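Local coordinates for protein pyridine nucleotide-disulphide oxidoreductase dimerisation region (Escherichia coli BL21, PDB 6KYY) that is an FAD-dependent flavoprotein disulfide reductase, induced by hypochlorous acid, that probably helps the cell resist stress from reactive chlorine species, at residues S42-G47 and F84-N89; K59-D64 and Q76-V81; F340-L345 and M378-G383. One frame throughout, in Å; residues are numbered along the deposited sequence.

Contact 1. Residues S42-G47 and F84-N89; sequences SNAMYG and FLRNKN. With FAD (flavin-adenine dinucleotide), chain N.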
loop_
_atom_site.group_PDB
_atom_site.type_symbol
_atom_site.label_atom_id
_atom_site.label_comp_id
_atom_site.label_asym_id
_atom_site.label_seq_id
_atom_site.Cartn_x
_atom_site.Cartn_y
_atom_site.Cartn_z
ATOM N N SER B 42 31.379 7.268 11.483
ATOM C CA SER B 42 30.902 8.555 10.995
ATOM C C SER B 42 29.722 9.018 11.835
ATOM O O SER B 42 28.784 8.251 12.064
ATOM C CB SER B 42 30.494 8.463 9.521
ATOM O OG SER B 42 30.470 9.742 8.913
ATOM N N ASN B 43 29.769 10.272 12.286
ATOM C CA ASN B 43 28.656 10.842 13.036
ATOM C C ASN B 43 27.528 11.330 12.135
ATOM O O ASN B 43 26.486 11.756 12.648
ATOM C CB ASN B 43 29.150 11.979 13.938
ATOM C CG ASN B 43 29.430 13.260 13.177
ATOM O OD1 ASN B 43 29.830 13.235 12.013
ATOM N ND2 ASN B 43 29.227 14.395 13.838
ATOM N N ALA B 44 27.710 11.287 10.817
ATOM C CA ALA B 44 26.633 11.497 9.862
ATOM C C ALA B 44 26.045 10.181 9.373
ATOM O O ALA B 44 25.193 10.182 8.478
ATOM C CB ALA B 44 27.128 12.327 8.675
ATOM N N MET B 45 26.492 9.060 9.939
ATOM C CA MET B 45 25.989 7.739 9.586
ATOM C C MET B 45 25.280 7.062 10.750
ATOM O O MET B 45 25.041 5.850 10.694
ATOM C CB MET B 45 27.131 6.855 9.080
ATOM C CG MET B 45 27.562 7.164 7.660
ATOM S SD MET B 45 26.257 6.825 6.467
ATOM C CE MET B 45 26.988 5.466 5.556
ATOM N N TYR B 46 24.955 7.807 11.806
ATOM C CA TYR B 46 24.136 7.266 12.882
ATOM C C TYR B 46 22.809 6.780 12.318
ATOM O O TYR B 46 22.116 7.516 11.609
ATOM C CB TYR B 46 23.892 8.331 13.953
ATOM C CG TYR B 46 25.092 8.668 14.811
ATOM C CD1 TYR B 46 26.097 7.737 15.041
ATOM C CD2 TYR B 46 25.210 9.920 15.404
ATOM C CE1 TYR B 46 27.189 8.047 15.832
ATOM C CE2 TYR B 46 26.297 10.239 16.194
ATOM C CZ TYR B 46 27.282 9.299 16.405
ATOM O OH TYR B 46 28.362 9.618 17.192
ATOM N N GLY B 47 22.458 5.535 12.618
ATOM C CA GLY B 47 21.240 4.948 12.111
ATOM C C GLY B 47 21.419 4.031 10.921
ATOM O O GLY B 47 20.482 3.299 10.581
ATOM N N PHE B 84 16.095 13.995 11.401
ATOM C CA PHE B 84 15.244 13.579 12.508
ATOM C C PHE B 84 15.509 12.127 12.885
ATOM O O PHE B 84 15.624 11.799 14.071
ATOM C CB PHE B 84 13.770 13.772 12.155
ATOM C CG PHE B 84 12.831 13.316 13.234
ATOM C CD1 PHE B 84 12.416 14.192 14.222
ATOM C CD2 PHE B 84 12.374 12.007 13.272
ATOM C CE1 PHE B 84 11.560 13.776 15.224
ATOM C CE2 PHE B 84 11.523 11.584 14.272
ATOM C CZ PHE B 84 11.113 12.469 15.248
ATOM N N LEU B 85 15.604 11.244 11.890
ATOM C CA LEU B 85 15.785 9.829 12.185
ATOM C C LEU B 85 17.225 9.500 12.558
ATOM O O LEU B 85 17.461 8.523 13.274
ATOM C CB LEU B 85 15.327 8.983 10.996
ATOM C CG LEU B 85 13.807 8.801 10.926
ATOM C CD1 LEU B 85 13.344 8.537 9.502
ATOM C CD2 LEU B 85 13.353 7.688 11.858
ATOM N N ARG B 86 18.192 10.297 12.095
ATOM C CA ARG B 86 19.568 10.113 12.549
ATOM C C ARG B 86 19.702 10.437 14.031
ATOM O O ARG B 86 20.368 9.708 14.776
ATOM C CB ARG B 86 20.520 10.978 11.723
ATOM C CG ARG B 86 21.988 10.809 12.089
ATOM C CD ARG B 86 22.849 11.907 11.485
ATOM N NE ARG B 86 22.820 11.890 10.025
ATOM C CZ ARG B 86 23.328 12.847 9.256
ATOM N NH1 ARG B 86 23.911 13.905 9.806
ATOM N NH2 ARG B 86 23.257 12.749 7.935
ATOM N N ASN B 87 19.072 11.528 14.478
ATOM C CA ASN B 87 19.120 11.882 15.892
ATOM C C ASN B 87 18.299 10.919 16.739
ATOM O O ASN B 87 18.663 10.642 17.888
ATOM C CB ASN B 87 18.632 13.317 16.089
ATOM C CG ASN B 87 18.890 13.834 17.489
ATOM O OD1 ASN B 87 17.979 13.917 18.312
ATOM N ND2 ASN B 87 20.140 14.183 17.769
ATOM N N LYS B 88 17.197 10.400 16.195
ATOM C CA LYS B 88 16.402 9.425 16.933
ATOM C C LYS B 88 17.108 8.075 16.994
ATOM O O LYS B 88 17.042 7.379 18.013
ATOM C CB LYS B 88 15.019 9.284 16.296
ATOM C CG LYS B 88 14.137 8.220 16.936
ATOM C CD LYS B 88 13.017 8.844 17.753
ATOM C CE LYS B 88 12.261 7.792 18.549
ATOM N NZ LYS B 88 12.882 7.545 19.879
ATOM N N ASN B 89 17.795 7.691 15.914
ATOM C CA ASN B 89 18.494 6.411 15.908
ATOM C C ASN B 89 19.725 6.435 16.801
ATOM O O ASN B 89 20.091 5.401 17.374
ATOM C CB ASN B 89 18.889 6.030 14.484
ATOM C CG ASN B 89 17.934 5.037 13.863
ATOM O OD1 ASN B 89 17.960 3.848 14.183
ATOM N ND2 ASN B 89 17.076 5.521 12.976
HETATM P PA FAD N . 24.725 -0.431 6.806
HETATM O O1A FAD N . 25.366 -0.282 5.477
HETATM O O2A FAD N . 23.292 0.101 6.918
HETATM O O5B FAD N . 25.613 0.223 7.922
HETATM C C5B FAD N . 27.015 0.485 7.705
HETATM C C4B FAD N . 27.517 1.374 8.815
HETATM O O4B FAD N . 28.796 0.892 9.290
HETATM C C3B FAD N . 27.716 2.841 8.435
HETATM O O3B FAD N . 27.190 3.696 9.443
HETATM C C2B FAD N . 29.237 2.968 8.309
HETATM O O2B FAD N . 29.687 4.280 8.630
HETATM C C1B FAD N . 29.704 1.968 9.362
HETATM N N9A FAD N . 31.054 1.454 9.151
HETATM C C8A FAD N . 31.586 0.974 7.984
HETATM N N7A FAD N . 32.833 0.577 8.087
HETATM C C5A FAD N . 33.144 0.816 9.417
HETATM C C6A FAD N . 34.317 0.614 10.170
HETATM N N6A FAD N . 35.443 0.101 9.668
HETATM N N1A FAD N . 34.291 0.959 11.477
HETATM C C2A FAD N . 33.167 1.471 11.985
HETATM N N3A FAD N . 32.004 1.708 11.374
HETATM C C4A FAD N . 32.057 1.356 10.085
HETATM N N1 FAD N . 17.401 -1.640 0.799
HETATM C C2 FAD N . 16.080 -1.987 0.807
HETATM O O2 FAD N . 15.667 -2.947 1.469
HETATM N N3 FAD N . 15.173 -1.254 0.063
HETATM C C4 FAD N . 15.467 -0.170 -0.741
HETATM O O4 FAD N . 14.569 0.408 -1.349
HETATM C C4X FAD N . 16.875 0.188 -0.747
HETATM N N5 FAD N . 17.239 1.220 -1.450
HETATM C C5X FAD N . 18.581 1.565 -1.451
HETATM C C6 FAD N . 18.990 2.657 -2.215
HETATM C C7 FAD N . 20.326 3.045 -2.249
HETATM C C7M FAD N . 20.732 4.229 -3.085
HETATM C C8 FAD N . 21.275 2.326 -1.505
HETATM C C8M FAD N . 22.727 2.721 -1.520
HETATM C C9 FAD N . 20.871 1.236 -0.742
HETATM C C9A FAD N . 19.535 0.852 -0.709
HETATM N N10 FAD N . 19.091 -0.243 0.058
HETATM C C10 FAD N . 17.766 -0.605 0.061
HETATM C "C1'" FAD N . 20.040 -1.039 0.851
HETATM C "C2'" FAD N . 20.160 -0.573 2.298
HETATM O "O2'" FAD N . 20.694 0.750 2.350
HETATM C "C3'" FAD N . 21.093 -1.521 3.053
HETATM O "O3'" FAD N . 20.976 -2.826 2.498
HETATM C "C4'" FAD N . 20.831 -1.597 4.558
HETATM O "O4'" FAD N . 21.195 -0.357 5.167
HETATM C "C5'" FAD N . 21.563 -2.746 5.220
HETATM O "O5'" FAD N . 22.898 -2.321 5.561
HETATM P P FAD N . 23.739 -3.073 6.660
HETATM O O1P FAD N . 22.817 -3.516 7.800
HETATM O O2P FAD N . 24.532 -4.163 6.050
HETATM O O3P FAD N . 24.710 -1.958 7.234
#

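Contact 2. Residues K59-D64 and Q76-V81; sequences KTLVHD and QRKNEV. With FAD (flavin-adenine dinucleotide), chain N.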
loop_
_atom_site.group_PDB
_atom_site.type_symbol
_atom_site.label_atom_id
_atom_site.label_comp_id
_atom_site.label_asym_id
_atom_site.label_seq_id
_atom_site.Cartn_x
_atom_site.Cartn_y
_atom_site.Cartn_z
ATOM N N LYS B 59 13.633 7.615 -1.205
ATOM C CA LYS B 59 12.185 7.512 -1.348
ATOM C C LYS B 59 11.481 8.802 -0.950
ATOM O O LYS B 59 10.417 9.115 -1.498
ATOM C CB LYS B 59 11.652 6.341 -0.517
ATOM C CG LYS B 59 11.675 4.982 -1.226
ATOM C CD LYS B 59 12.979 4.745 -1.977
ATOM C CE LYS B 59 13.530 3.355 -1.726
ATOM N NZ LYS B 59 14.840 3.132 -2.402
ATOM N N THR B 60 12.045 9.541 0.010
ATOM C CA THR B 60 11.525 10.865 0.343
ATOM C C THR B 60 11.478 11.755 -0.890
ATOM O O THR B 60 10.499 12.480 -1.110
ATOM C CB THR B 60 12.388 11.515 1.430
ATOM O OG1 THR B 60 12.463 10.652 2.574
ATOM C CG2 THR B 60 11.814 12.862 1.852
ATOM N N LEU B 61 12.527 11.705 -1.714
ATOM C CA LEU B 61 12.570 12.528 -2.915
ATOM C C LEU B 61 11.625 12.001 -3.989
ATOM O O LEU B 61 10.990 12.787 -4.700
ATOM C CB LEU B 61 14.003 12.602 -3.442
ATOM C CG LEU B 61 14.899 13.578 -2.677
ATOM C CD1 LEU B 61 16.329 13.073 -2.613
ATOM C CD2 LEU B 61 14.844 14.964 -3.301
ATOM N N VAL B 62 11.519 10.675 -4.123
ATOM C CA VAL B 62 10.627 10.101 -5.129
ATOM C C VAL B 62 9.181 10.488 -4.841
ATOM O O VAL B 62 8.409 10.786 -5.760
ATOM C CB VAL B 62 10.802 8.571 -5.200
ATOM C CG1 VAL B 62 9.882 7.979 -6.259
ATOM C CG2 VAL B 62 12.245 8.214 -5.513
ATOM N N HIS B 63 8.794 10.497 -3.563
ATOM C CA HIS B 63 7.438 10.908 -3.211
ATOM C C HIS B 63 7.208 12.378 -3.537
ATOM O O HIS B 63 6.116 12.759 -3.976
ATOM C CB HIS B 63 7.172 10.638 -1.730
ATOM C CG HIS B 63 5.794 11.020 -1.286
ATOM N ND1 HIS B 63 5.498 12.261 -0.764
ATOM C CD2 HIS B 63 4.631 10.326 -1.290
ATOM C CE1 HIS B 63 4.213 12.314 -0.464
ATOM N NE2 HIS B 63 3.663 11.153 -0.773
ATOM N N ASP B 64 8.223 13.220 -3.329
ATOM C CA ASP B 64 8.106 14.622 -3.714
ATOM C C ASP B 64 8.219 14.788 -5.223
ATOM O O ASP B 64 7.542 15.637 -5.813
ATOM C CB ASP B 64 9.169 15.456 -3.001
ATOM C CG ASP B 64 8.685 16.013 -1.677
ATOM O OD1 ASP B 64 7.456 16.037 -1.456
ATOM O OD2 ASP B 64 9.532 16.427 -0.858
ATOM N N GLN B 76 15.343 20.026 0.839
ATOM C CA GLN B 76 15.157 20.585 2.174
ATOM C C GLN B 76 14.347 19.643 3.056
ATOM O O GLN B 76 14.698 19.414 4.219
ATOM C CB GLN B 76 14.479 21.952 2.078
ATOM C CG GLN B 76 14.284 22.648 3.416
ATOM C CD GLN B 76 15.594 23.067 4.054
ATOM O OE1 GLN B 76 16.619 23.187 3.381
ATOM N NE2 GLN B 76 15.568 23.297 5.362
ATOM N N ARG B 77 13.256 19.088 2.520
ATOM C CA ARG B 77 12.470 18.128 3.288
ATOM C C ARG B 77 13.231 16.823 3.476
ATOM O O ARG B 77 13.119 16.178 4.525
ATOM C CB ARG B 77 11.128 17.870 2.604
ATOM C CG ARG B 77 10.134 17.116 3.472
ATOM C CD ARG B 77 8.801 16.924 2.766
ATOM N NE ARG B 77 8.759 15.686 1.991
ATOM C CZ ARG B 77 8.499 14.489 2.508
ATOM N NH1 ARG B 77 8.260 14.359 3.805
ATOM N NH2 ARG B 77 8.479 13.419 1.725
ATOM N N LYS B 78 14.004 16.414 2.466
ATOM C CA LYS B 78 14.844 15.232 2.617
ATOM C C LYS B 78 15.805 15.394 3.788
ATOM O O LYS B 78 15.988 14.464 4.582
ATOM C CB LYS B 78 15.606 14.963 1.318
ATOM C CG LYS B 78 16.659 13.871 1.419
ATOM C CD LYS B 78 17.944 14.278 0.717
ATOM C CE LYS B 78 19.029 14.636 1.718
ATOM N NZ LYS B 78 20.201 15.284 1.067
ATOM N N ASN B 79 16.405 16.581 3.930
ATOM C CA ASN B 79 17.318 16.822 5.043
ATOM C C ASN B 79 16.605 16.706 6.384
ATOM O O ASN B 79 17.150 16.137 7.337
ATOM C CB ASN B 79 17.965 18.198 4.905
ATOM C CG ASN B 79 19.088 18.215 3.891
ATOM O OD1 ASN B 79 19.642 17.174 3.543
ATOM N ND2 ASN B 79 19.428 19.403 3.409
ATOM N N GLU B 80 15.383 17.238 6.479
ATOM C CA GLU B 80 14.655 17.199 7.744
ATOM C C GLU B 80 14.307 15.773 8.151
ATOM O O GLU B 80 14.257 15.464 9.348
ATOM C CB GLU B 80 13.386 18.045 7.647
ATOM C CG GLU B 80 13.600 19.523 7.929
ATOM C CD GLU B 80 12.875 20.416 6.941
ATOM O OE1 GLU B 80 11.831 19.987 6.405
ATOM O OE2 GLU B 80 13.348 21.547 6.700
ATOM N N VAL B 81 14.069 14.895 7.177
ATOM C CA VAL B 81 13.716 13.515 7.493
ATOM C C VAL B 81 14.954 12.710 7.867
ATOM O O VAL B 81 14.927 11.921 8.819
ATOM C CB VAL B 81 12.955 12.880 6.315
ATOM C CG1 VAL B 81 12.677 11.412 6.590
ATOM C CG2 VAL B 81 11.657 13.630 6.056
HETATM P PA FAD N . 24.725 -0.431 6.806
HETATM O O1A FAD N . 25.366 -0.282 5.477
HETATM O O2A FAD N . 23.292 0.101 6.918
HETATM O O5B FAD N . 25.613 0.223 7.922
HETATM C C5B FAD N . 27.015 0.485 7.705
HETATM C C4B FAD N . 27.517 1.374 8.815
HETATM O O4B FAD N . 28.796 0.892 9.290
HETATM C C3B FAD N . 27.716 2.841 8.435
HETATM O O3B FAD N . 27.190 3.696 9.443
HETATM C C2B FAD N . 29.237 2.968 8.309
HETATM O O2B FAD N . 29.687 4.280 8.630
HETATM C C1B FAD N . 29.704 1.968 9.362
HETATM N N9A FAD N . 31.054 1.454 9.151
HETATM C C8A FAD N . 31.586 0.974 7.984
HETATM N N7A FAD N . 32.833 0.577 8.087
HETATM C C5A FAD N . 33.144 0.816 9.417
HETATM C C6A FAD N . 34.317 0.614 10.170
HETATM N N6A FAD N . 35.443 0.101 9.668
HETATM N N1A FAD N . 34.291 0.959 11.477
HETATM C C2A FAD N . 33.167 1.471 11.985
HETATM N N3A FAD N . 32.004 1.708 11.374
HETATM C C4A FAD N . 32.057 1.356 10.085
HETATM N N1 FAD N . 17.401 -1.640 0.799
HETATM C C2 FAD N . 16.080 -1.987 0.807
HETATM O O2 FAD N . 15.667 -2.947 1.469
HETATM N N3 FAD N . 15.173 -1.254 0.063
HETATM C C4 FAD N . 15.467 -0.170 -0.741
HETATM O O4 FAD N . 14.569 0.408 -1.349
HETATM C C4X FAD N . 16.875 0.188 -0.747
HETATM N N5 FAD N . 17.239 1.220 -1.450
HETATM C C5X FAD N . 18.581 1.565 -1.451
HETATM C C6 FAD N . 18.990 2.657 -2.215
HETATM C C7 FAD N . 20.326 3.045 -2.249
HETATM C C7M FAD N . 20.732 4.229 -3.085
HETATM C C8 FAD N . 21.275 2.326 -1.505
HETATM C C8M FAD N . 22.727 2.721 -1.520
HETATM C C9 FAD N . 20.871 1.236 -0.742
HETATM C C9A FAD N . 19.535 0.852 -0.709
HETATM N N10 FAD N . 19.091 -0.243 0.058
HETATM C C10 FAD N . 17.766 -0.605 0.061
HETATM C "C1'" FAD N . 20.040 -1.039 0.851
HETATM C "C2'" FAD N . 20.160 -0.573 2.298
HETATM O "O2'" FAD N . 20.694 0.750 2.350
HETATM C "C3'" FAD N . 21.093 -1.521 3.053
HETATM O "O3'" FAD N . 20.976 -2.826 2.498
HETATM C "C4'" FAD N . 20.831 -1.597 4.558
HETATM O "O4'" FAD N . 21.195 -0.357 5.167
HETATM C "C5'" FAD N . 21.563 -2.746 5.220
HETATM O "O5'" FAD N . 22.898 -2.321 5.561
HETATM P P FAD N . 23.739 -3.073 6.660
HETATM O O1P FAD N . 22.817 -3.516 7.800
HETATM O O2P FAD N . 24.532 -4.163 6.050
HETATM O O3P FAD N . 24.710 -1.958 7.234
#

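Contact 3. Residues F340-L345 and M378-G383; sequences FMTPPL and MNDTRG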
loop_
_atom_site.group_PDB
_atom_site.type_symbol
_atom_site.label_atom_id
_atom_site.label_comp_id
_atom_site.label_asym_id
_atom_site.label_seq_id
_atom_site.Cartn_x
_atom_site.Cartn_y
_atom_site.Cartn_z
ATOM N N PHE B 340 11.774 1.207 -6.922
ATOM C CA PHE B 340 10.926 2.342 -6.558
ATOM C C PHE B 340 10.970 3.422 -7.641
ATOM O O PHE B 340 11.489 4.527 -7.463
ATOM C CB PHE B 340 11.331 2.883 -5.195
ATOM C CG PHE B 340 10.863 2.030 -4.057
ATOM C CD1 PHE B 340 11.589 0.920 -3.663
ATOM C CD2 PHE B 340 9.682 2.323 -3.397
ATOM C CE1 PHE B 340 11.156 0.125 -2.622
ATOM C CE2 PHE B 340 9.242 1.533 -2.354
ATOM C CZ PHE B 340 9.980 0.432 -1.966
ATOM N N MET B 341 10.390 3.075 -8.787
ATOM C CA MET B 341 10.122 4.054 -9.831
ATOM C C MET B 341 8.763 4.699 -9.610
ATOM O O MET B 341 8.278 4.798 -8.479
ATOM C CB MET B 341 10.129 3.415 -11.218
ATOM C CG MET B 341 11.433 2.839 -11.686
ATOM S SD MET B 341 11.143 2.133 -13.315
ATOM C CE MET B 341 9.817 0.989 -12.946
ATOM N N THR B 342 8.142 5.123 -10.709
ATOM C CA THR B 342 6.750 5.565 -10.718
ATOM C C THR B 342 6.149 5.078 -12.030
ATOM O O THR B 342 6.409 5.665 -13.093
ATOM C CB THR B 342 6.631 7.082 -10.585
ATOM O OG1 THR B 342 7.282 7.512 -9.382
ATOM C CG2 THR B 342 5.169 7.500 -10.542
ATOM N N PRO B 343 5.358 3.994 -12.005
ATOM C CA PRO B 343 4.985 3.214 -10.822
ATOM C C PRO B 343 6.044 2.184 -10.422
ATOM O O PRO B 343 6.774 1.693 -11.283
ATOM C CB PRO B 343 3.697 2.526 -11.263
ATOM C CG PRO B 343 3.882 2.322 -12.728
ATOM C CD PRO B 343 4.736 3.461 -13.230
ATOM N N PRO B 344 6.121 1.866 -9.132
ATOM C CA PRO B 344 7.168 0.952 -8.659
ATOM C C PRO B 344 6.966 -0.476 -9.147
ATOM O O PRO B 344 5.846 -0.933 -9.383
ATOM C CB PRO B 344 7.056 1.038 -7.131
ATOM C CG PRO B 344 5.711 1.634 -6.860
ATOM C CD PRO B 344 5.383 2.500 -8.027
ATOM N N LEU B 345 8.087 -1.186 -9.292
ATOM C CA LEU B 345 8.122 -2.564 -9.775
ATOM C C LEU B 345 8.457 -3.478 -8.603
ATOM O O LEU B 345 9.586 -3.464 -8.104
ATOM C CB LEU B 345 9.152 -2.715 -10.896
ATOM C CG LEU B 345 9.316 -4.062 -11.613
ATOM C CD1 LEU B 345 10.355 -4.950 -10.931
ATOM C CD2 LEU B 345 7.980 -4.789 -11.753
ATOM N N MET B 378 -5.944 7.336 -8.651
ATOM C CA MET B 378 -4.701 7.981 -8.249
ATOM C C MET B 378 -3.968 8.643 -9.411
ATOM O O MET B 378 -2.824 9.078 -9.237
ATOM C CB MET B 378 -3.786 6.967 -7.560
ATOM C CG MET B 378 -4.420 6.296 -6.356
ATOM S SD MET B 378 -3.205 5.612 -5.218
ATOM C CE MET B 378 -3.081 3.936 -5.831
ATOM N N ASN B 379 -4.593 8.723 -10.590
ATOM C CA ASN B 379 -4.004 9.376 -11.765
ATOM C C ASN B 379 -2.660 8.757 -12.151
ATOM O O ASN B 379 -1.683 9.463 -12.404
ATOM C CB ASN B 379 -3.861 10.887 -11.547
ATOM C CG ASN B 379 -3.651 11.650 -12.846
ATOM O OD1 ASN B 379 -3.760 11.086 -13.934
ATOM N ND2 ASN B 379 -3.348 12.939 -12.735
ATOM N N ASP B 380 -2.602 7.415 -12.197
ATOM C CA ASP B 380 -1.388 6.718 -12.649
ATOM C C ASP B 380 -1.795 5.301 -13.068
ATOM O O ASP B 380 -1.599 4.317 -12.350
ATOM C CB ASP B 380 -0.288 6.692 -11.588
ATOM C CG ASP B 380 1.093 6.471 -12.192
ATOM O OD1 ASP B 380 2.113 6.626 -11.482
ATOM O OD2 ASP B 380 1.156 6.141 -13.393
ATOM N N THR B 381 -2.381 5.206 -14.260
ATOM C CA THR B 381 -2.800 3.928 -14.821
ATOM C C THR B 381 -1.701 3.264 -15.639
ATOM O O THR B 381 -2.000 2.515 -16.576
ATOM C CB THR B 381 -4.059 4.116 -15.673
ATOM O OG1 THR B 381 -3.685 4.453 -17.014
ATOM C CG2 THR B 381 -4.935 5.226 -15.099
ATOM N N ARG B 382 -0.437 3.528 -15.319
ATOM C CA ARG B 382 0.682 2.896 -16.002
ATOM C C ARG B 382 1.065 1.590 -15.312
ATOM O O ARG B 382 0.792 1.377 -14.129
ATOM C CB ARG B 382 1.892 3.831 -16.044
ATOM C CG ARG B 382 1.875 4.831 -17.180
ATOM C CD ARG B 382 2.987 5.849 -17.009
ATOM N NE ARG B 382 3.139 6.251 -15.614
ATOM C CZ ARG B 382 3.884 7.274 -15.207
ATOM N NH1 ARG B 382 4.551 8.003 -16.092
ATOM N NH2 ARG B 382 3.965 7.566 -13.916
ATOM N N GLY B 383 1.710 0.716 -16.070
ATOM C CA GLY B 383 2.210 -0.539 -15.549
ATOM C C GLY B 383 1.363 -1.718 -15.992
ATOM O O GLY B 383 0.486 -1.613 -16.855
#

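Contact 1. Residues S42-G47 and F84-N89
Ala44, Tyr46 and Gly47 pack against Arg86 and Asn89 in a surface contact of the FAD-binding part of the enzyme, where the loop after strand 36-40 leans on helix 71-94. Arginine suits this place because its long chain supplies both methylenes and a flat polar end. The chain is extended through CG and CD and then bends (chi3 -62°), setting NE beside the carbonyl of Ala44. Its CG packs on Tyr46 CB at 3.6 Å, while farther out Ala44 O lies over one face of the guanidinium, 3.3 Å from Arg86 NE, at too poor an angle for a hydrogen bond. Arg86 NE is instead bonded to the side chain of Asn52, whose amide nitrogen also holds Tyr46 O. The Tyr46 ring stacks on Phe90.

One turn along the helix, Asn89 CB rests on Gly47 CA at 3.5 Å. Gly47 has a positive phi (100°), which glycine adopts readily. Asn89 ND2 turns back to Leu85 O (3.0 Å), and Asn89 OD1 accepts from Lys23 NZ, which also bonds Gly47 O. On the ligand side Met45 CB comes within 3.2 Å of O3B of the adenosine ribose of FAD.

The two segments therefore meet by aliphatic packing and by carbonyl-on-guanidinium contact, while Asn52 and Lys23, each bonded to both sides, supply the directional bonds that tie the loop to the helix.

Contact 2. Residues K59-D64 and Q76-V81
Arg77 NE gives a hydrogen bond of 3.0 Å to Asp64 OD2, nearly straight at 162° and part of a salt bridge. The oxygen lies in the guanidinium plane, at its edge, but the nitrogen reaches it from above the carboxylate plane. The chain is extended as far as CD, and the bend at chi3 (90°) swings NE toward Asp64. Thr60 CG2 lies over one guanidinium face, toward its rim, 3.4 Å from Arg77 NH2. Threonine suits the place because it has a nonpolar and a polar branch: its methyl meets Arg77, while OG1 is hydrogen-bonded to Ile56 O of its own helix. The other two nitrogens of Arg77 bond Arg376 O and Val377 O of the second subunit, so this partly exposed arginine, paired with the buried Asp64, joins both helices to the dimer partner.

The remaining contacts are looser packing. Leu61 CD1 lies 3.9 Å from Lys78 CD, in a chain whose NZ goes on to Leu159 O, and Thr60 OG1 meets Val81 CG1. Beyond the interface, Lys59 NZ binds FAD O4 at 2.9 Å and FAD N5, and pairs with Glu179.

Helices 55-65 and 71-94 run roughly antiparallel: the axes of segments 59-64 and 76-81 make 144° and approach to 9.4 Å, with helix 175-186 packed against Leu61 and Val62.

Contact 3. Residues F340-L345 and M378-G383
In the dimerisation domain, Thr342 and Pro343 of the loop between strands 337-339 and 345-349 pack on Asp380 and Arg382, in the turn that follows helix 373-377 and its Schellman motif. Asn379, with positive phi, is the C-prime residue of that motif, and the chain then leads into strand 384-390.

Asp380 and Arg382 form a side-on pair: Arg382 NE meets Asp380 OD2 on its syn lone pair at 3.0 Å, while Arg382 NH2 binds Asp380 OD1 at 3.2 Å. These two bonds fix the rotation of the guanidinium. Thr342 O sits over a guanidinium face, 3.2 Å from Arg382 NH2, too poorly angled for a hydrogen bond, and Thr342 CG2 lies 3.3 Å from Asp380 OD1. Threonine fits because it divides its branches: OG1 accepts from Gln66 NE2 and gives a weak hydrogen bond to Met341 O, while its methyl turns to the ion pair.

Pro343 follows a cis peptide bond, and its compact ring lies crosswise to the Arg382 chain, with Pro343 CD 4.0 Å from Arg382 CB. Ile215 of helix 206-218 touches both residues. On the same ring, Pro343 CG lies 3.5 Å from Arg382 O.

Contact 2 is the buried one; contact 1 lies at the surface and contact 3 is partly buried. Contacts 1 and 2 share helix 71-94 and touch FAD at different places, the adenosine ribose in contact 1 and the flavin ring in contact 2. Contact 3 belongs to the dimerisation domain, yet its Phe340 also touches FAD and joins contact 2 directly: Phe340 CD1 packs on Lys59 CE at 3.7 Å. Each contact uses an arginine differently. In contact 2 its salt bridge crosses between the helices, in contact 3 the ion pair stays within one loop, and in contact 1 the guanidinium bonds to a third element. All three also reach the second subunit.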